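Local coordinates for protein fumarate reductase iron-sulfur subunit (Mycolicibacterium smegmatis, PDB 7D6V) that probably carries electrons through its three iron-sulfur clusters, from succinate oxidation toward ubiquinone, as a subunit of a mycobacterial succinate dehydrogenase, at residues Cys148-Asn153 against Val212-Ile217. Sequence-based numbering, arbitrary orientation.
With SF4 (iron/sulfur cluster), chain F.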
ATOM      1  N   CYS B 148       6.603   2.221  -1.898  1.00 11.97           N
ATOM      2  CA  CYS B 148       7.602   2.390  -0.851  1.00 11.97           C
ATOM      3  C   CYS B 148       8.979   2.593  -1.479  1.00 11.97           C
ATOM      4  O   CYS B 148       9.820   3.311  -0.938  1.00 11.97           O
ATOM      5  CB  CYS B 148       7.617   1.178   0.081  1.00 11.97           C
ATOM      6  SG  CYS B 148       8.689  -0.171  -0.466  1.00 11.97           S
ATOM      7  N   PHE B 149       9.199   1.952  -2.623  1.00 11.83           N
ATOM      8  CA  PHE B 149      10.464   2.056  -3.345  1.00 11.83           C
ATOM      9  C   PHE B 149      11.593   1.304  -2.656  1.00 11.83           C
ATOM     10  O   PHE B 149      12.769   1.600  -2.883  1.00 11.83           O
ATOM     11  CB  PHE B 149      10.849   3.522  -3.566  1.00 11.83           C
ATOM     12  CG  PHE B 149       9.762   4.339  -4.200  1.00 11.83           C
ATOM     13  CD1 PHE B 149       9.125   3.897  -5.345  1.00 11.83           C
ATOM     14  CD2 PHE B 149       9.367   5.540  -3.642  1.00 11.83           C
ATOM     15  CE1 PHE B 149       8.124   4.641  -5.927  1.00 11.83           C
ATOM     16  CE2 PHE B 149       8.367   6.287  -4.221  1.00 11.83           C
ATOM     17  CZ  PHE B 149       7.744   5.838  -5.366  1.00 11.83           C
ATOM     18  N   LEU B 150      11.261   0.318  -1.822  1.00 11.59           N
ATOM     19  CA  LEU B 150      12.294  -0.522  -1.229  1.00 11.59           C
ATOM     20  C   LEU B 150      12.959  -1.391  -2.288  1.00 11.59           C
ATOM     21  O   LEU B 150      14.167  -1.650  -2.222  1.00 11.59           O
ATOM     22  CB  LEU B 150      11.698  -1.384  -0.117  1.00 11.59           C
ATOM     23  CG  LEU B 150      11.338  -0.671   1.187  1.00 11.59           C
ATOM     24  CD1 LEU B 150      10.570  -1.598   2.108  1.00 11.59           C
ATOM     25  CD2 LEU B 150      12.575  -0.136   1.874  1.00 11.59           C
ATOM     26  N   CYS B 151      12.180  -1.783  -3.291  1.00 11.26           N
ATOM     27  CA  CYS B 151      12.699  -2.573  -4.396  1.00 11.26           C
ATOM     28  C   CYS B 151      13.715  -1.713  -5.142  1.00 11.26           C
ATOM     29  O   CYS B 151      14.815  -2.167  -5.455  1.00 11.26           O
ATOM     30  CB  CYS B 151      11.570  -2.996  -5.336  1.00 11.26           C
ATOM     31  SG  CYS B 151      10.712  -1.624  -6.140  1.00 11.26           S
ATOM     32  N   GLN B 152      13.338  -0.467  -5.422  1.00 11.38           N
ATOM     33  CA  GLN B 152      14.232   0.461  -6.101  1.00 11.38           C
ATOM     34  C   GLN B 152      15.492   0.697  -5.283  1.00 11.38           C
ATOM     35  O   GLN B 152      16.587   0.832  -5.837  1.00 11.38           O
ATOM     36  CB  GLN B 152      13.513   1.783  -6.358  1.00 11.38           C
ATOM     37  CG  GLN B 152      12.167   1.640  -7.030  1.00 11.38           C
ATOM     38  CD  GLN B 152      12.274   1.605  -8.536  1.00 11.38           C
ATOM     39  OE1 GLN B 152      11.968   0.598  -9.164  1.00 11.38           O
ATOM     40  NE2 GLN B 152      12.704   2.708  -9.125  1.00 11.38           N
ATOM     41  N   ASN B 153      15.349   0.768  -3.960  1.00 11.84           N
ATOM     42  CA  ASN B 153      16.501   0.971  -3.092  1.00 11.84           C
ATOM     43  C   ASN B 153      17.464  -0.209  -3.142  1.00 11.84           C
ATOM     44  O   ASN B 153      18.683  -0.020  -3.181  1.00 11.84           O
ATOM     45  CB  ASN B 153      16.031   1.213  -1.659  1.00 11.84           C
ATOM     46  CG  ASN B 153      17.177   1.427  -0.702  1.00 11.84           C
ATOM     47  OD1 ASN B 153      17.893   2.418  -0.788  1.00 11.84           O
ATOM     48  ND2 ASN B 153      17.354   0.496   0.221  1.00 11.84           N
ATOM     49  N   VAL B 212      12.436  -7.957  -0.803  1.00 12.50           N
ATOM     50  CA  VAL B 212      12.221  -6.848   0.119  1.00 12.50           C
ATOM     51  C   VAL B 212      10.803  -6.316   0.072  1.00 12.50           C
ATOM     52  O   VAL B 212      10.459  -5.439   0.876  1.00 12.50           O
ATOM     53  CB  VAL B 212      13.220  -5.703  -0.132  1.00 12.50           C
ATOM     54  CG1 VAL B 212      14.644  -6.190   0.036  1.00 12.50           C
ATOM     55  CG2 VAL B 212      13.002  -5.107  -1.505  1.00 12.50           C
ATOM     56  N   CYS B 213       9.994  -6.779  -0.872  1.00 12.06           N
ATOM     57  CA  CYS B 213       8.630  -6.270  -1.011  1.00 12.06           C
ATOM     58  C   CYS B 213       7.712  -6.526   0.185  1.00 12.06           C
ATOM     59  O   CYS B 213       7.408  -7.677   0.497  1.00 12.06           O
ATOM     60  CB  CYS B 213       7.985  -6.827  -2.284  1.00 12.06           C
ATOM     61  SG  CYS B 213       6.213  -6.501  -2.428  1.00 12.06           S
ATOM     62  N   PRO B 214       7.268  -5.450   0.862  1.00 11.86           N
ATOM     63  CA  PRO B 214       6.344  -5.675   1.982  1.00 11.86           C
ATOM     64  C   PRO B 214       5.005  -6.233   1.549  1.00 11.86           C
ATOM     65  O   PRO B 214       4.300  -6.820   2.378  1.00 11.86           O
ATOM     66  CB  PRO B 214       6.188  -4.278   2.600  1.00 11.86           C
ATOM     67  CG  PRO B 214       7.234  -3.425   1.949  1.00 11.86           C
ATOM     68  CD  PRO B 214       7.506  -4.021   0.623  1.00 11.86           C
ATOM     69  N   GLU B 215       4.634  -6.069   0.285  1.00 12.83           N
ATOM     70  CA  GLU B 215       3.371  -6.566  -0.233  1.00 12.83           C
ATOM     71  C   GLU B 215       3.477  -7.978  -0.785  1.00 12.83           C
ATOM     72  O   GLU B 215       2.463  -8.533  -1.216  1.00 12.83           O
ATOM     73  CB  GLU B 215       2.845  -5.624  -1.316  1.00 12.83           C
ATOM     74  CG  GLU B 215       2.542  -4.229  -0.813  1.00 12.83           C
ATOM     75  CD  GLU B 215       1.654  -4.236   0.411  1.00 12.83           C
ATOM     76  OE1 GLU B 215       2.039  -3.629   1.430  1.00 12.83           O
ATOM     77  OE2 GLU B 215       0.571  -4.852   0.357  1.00 12.83           O
ATOM     78  N   HIS B 216       4.676  -8.563  -0.777  1.00 12.33           N
ATOM     79  CA  HIS B 216       4.902  -9.937  -1.226  1.00 12.33           C
ATOM     80  C   HIS B 216       4.475 -10.130  -2.678  1.00 12.33           C
ATOM     81  O   HIS B 216       3.910 -11.160  -3.047  1.00 12.33           O
ATOM     82  CB  HIS B 216       4.200 -10.937  -0.309  1.00 12.33           C
ATOM     83  CG  HIS B 216       4.477 -10.713   1.143  1.00 12.33           C
ATOM     84  ND1 HIS B 216       5.737 -10.841   1.686  1.00 12.33           N
ATOM     85  CD2 HIS B 216       3.663 -10.356   2.163  1.00 12.33           C
ATOM     86  CE1 HIS B 216       5.685 -10.577   2.979  1.00 12.33           C
ATOM     87  NE2 HIS B 216       4.438 -10.280   3.293  1.00 12.33           N
ATOM     88  N   ILE B 217       4.745  -9.128  -3.504  1.00 12.19           N
ATOM     89  CA  ILE B 217       4.528  -9.242  -4.940  1.00 12.19           C
ATOM     90  C   ILE B 217       5.672 -10.045  -5.543  1.00 12.19           C
ATOM     91  O   ILE B 217       6.846  -9.803  -5.239  1.00 12.19           O
ATOM     92  CB  ILE B 217       4.419  -7.853  -5.587  1.00 12.19           C
ATOM     93  CG1 ILE B 217       3.373  -7.007  -4.860  1.00 12.19           C
ATOM     94  CG2 ILE B 217       4.079  -7.977  -7.063  1.00 12.19           C
ATOM     95  CD1 ILE B 217       3.329  -5.571  -5.311  1.00 12.19           C
TER
HETATM   96 FE1  SF4 F 302       8.731  -2.154  -4.807  1.00 12.21          FE
HETATM   97 FE2  SF4 F 302       6.763  -4.003  -3.457  1.00 12.21          FE
HETATM   98 FE3  SF4 F 302       5.801  -1.432  -4.714  1.00 12.21          FE
HETATM   99 FE4  SF4 F 302       7.456  -1.351  -2.190  1.00 12.21          FE
HETATM  100  S1  SF4 F 302       5.644  -2.316  -2.777  1.00 12.21           S
HETATM  101  S2  SF4 F 302       7.613  -0.468  -4.127  1.00 12.21           S
HETATM  102  S3  SF4 F 302       8.575  -3.039  -2.870  1.00 12.21           S
HETATM  103  S4  SF4 F 302       6.919  -3.118  -5.394  1.00 12.21           S
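Leu150 lays its CD1 methyl against CG of the Pro214 ring, 3.8 Å away. Its CG stands anti to its own carbonyl carbon, and the two side chains cross at a slant. Nearby, the CG2 methyl of Val212 sits over the first turn of helix 150-154. It lies 3.7 Å from Leu150 O and 3.9 Å from Cys151 CA, and it also meets Leu150 CB. No hydrogen bond joins the two segments. What they share is the iron-sulfur cluster, which has cysteines from both around it.

Cys148 SG binds iron FE4 at 2.4 Å, and Cys151 SG binds FE1. Cys213 comes from the other segment, and its SG is 2.8 Å from a third iron, FE2. Cys213 SG is anti to its backbone N (chi1 170°), which turns it to FE2. Pro214 follows directly, with CD packed 3.8 Å from the cluster sulfide S3. A C-x-x-C-x-x-C run joined by a distant Cys-Pro is the familiar ferredoxin-type pattern for a 4Fe-4S cluster. Cys145, the first cysteine of that run, also lines this pocket.

Two of the sulfurs accept backbone N-H groups. Leu150 N donates to Cys148 SG at 2.9 Å, with an N-H...S angle of 158°. Ile217 N donates to Cys213 SG in a nearly straight bond, 171°, just beyond the type I turn 213-216. Strand 70-72 packs on the same apolar residues: Pro70 touches Leu150 and Leu72 touches Pro214.

The bound 2Fe-2S and 3Fe-4S clusters lie nearby, so this site fits a middle step in electron transfer. The N-H bonds to sulfur would probably ease the negative charge of the thiolates and help tune the cluster potential, beside the apolar contact of Leu150, Val212 and Pro214.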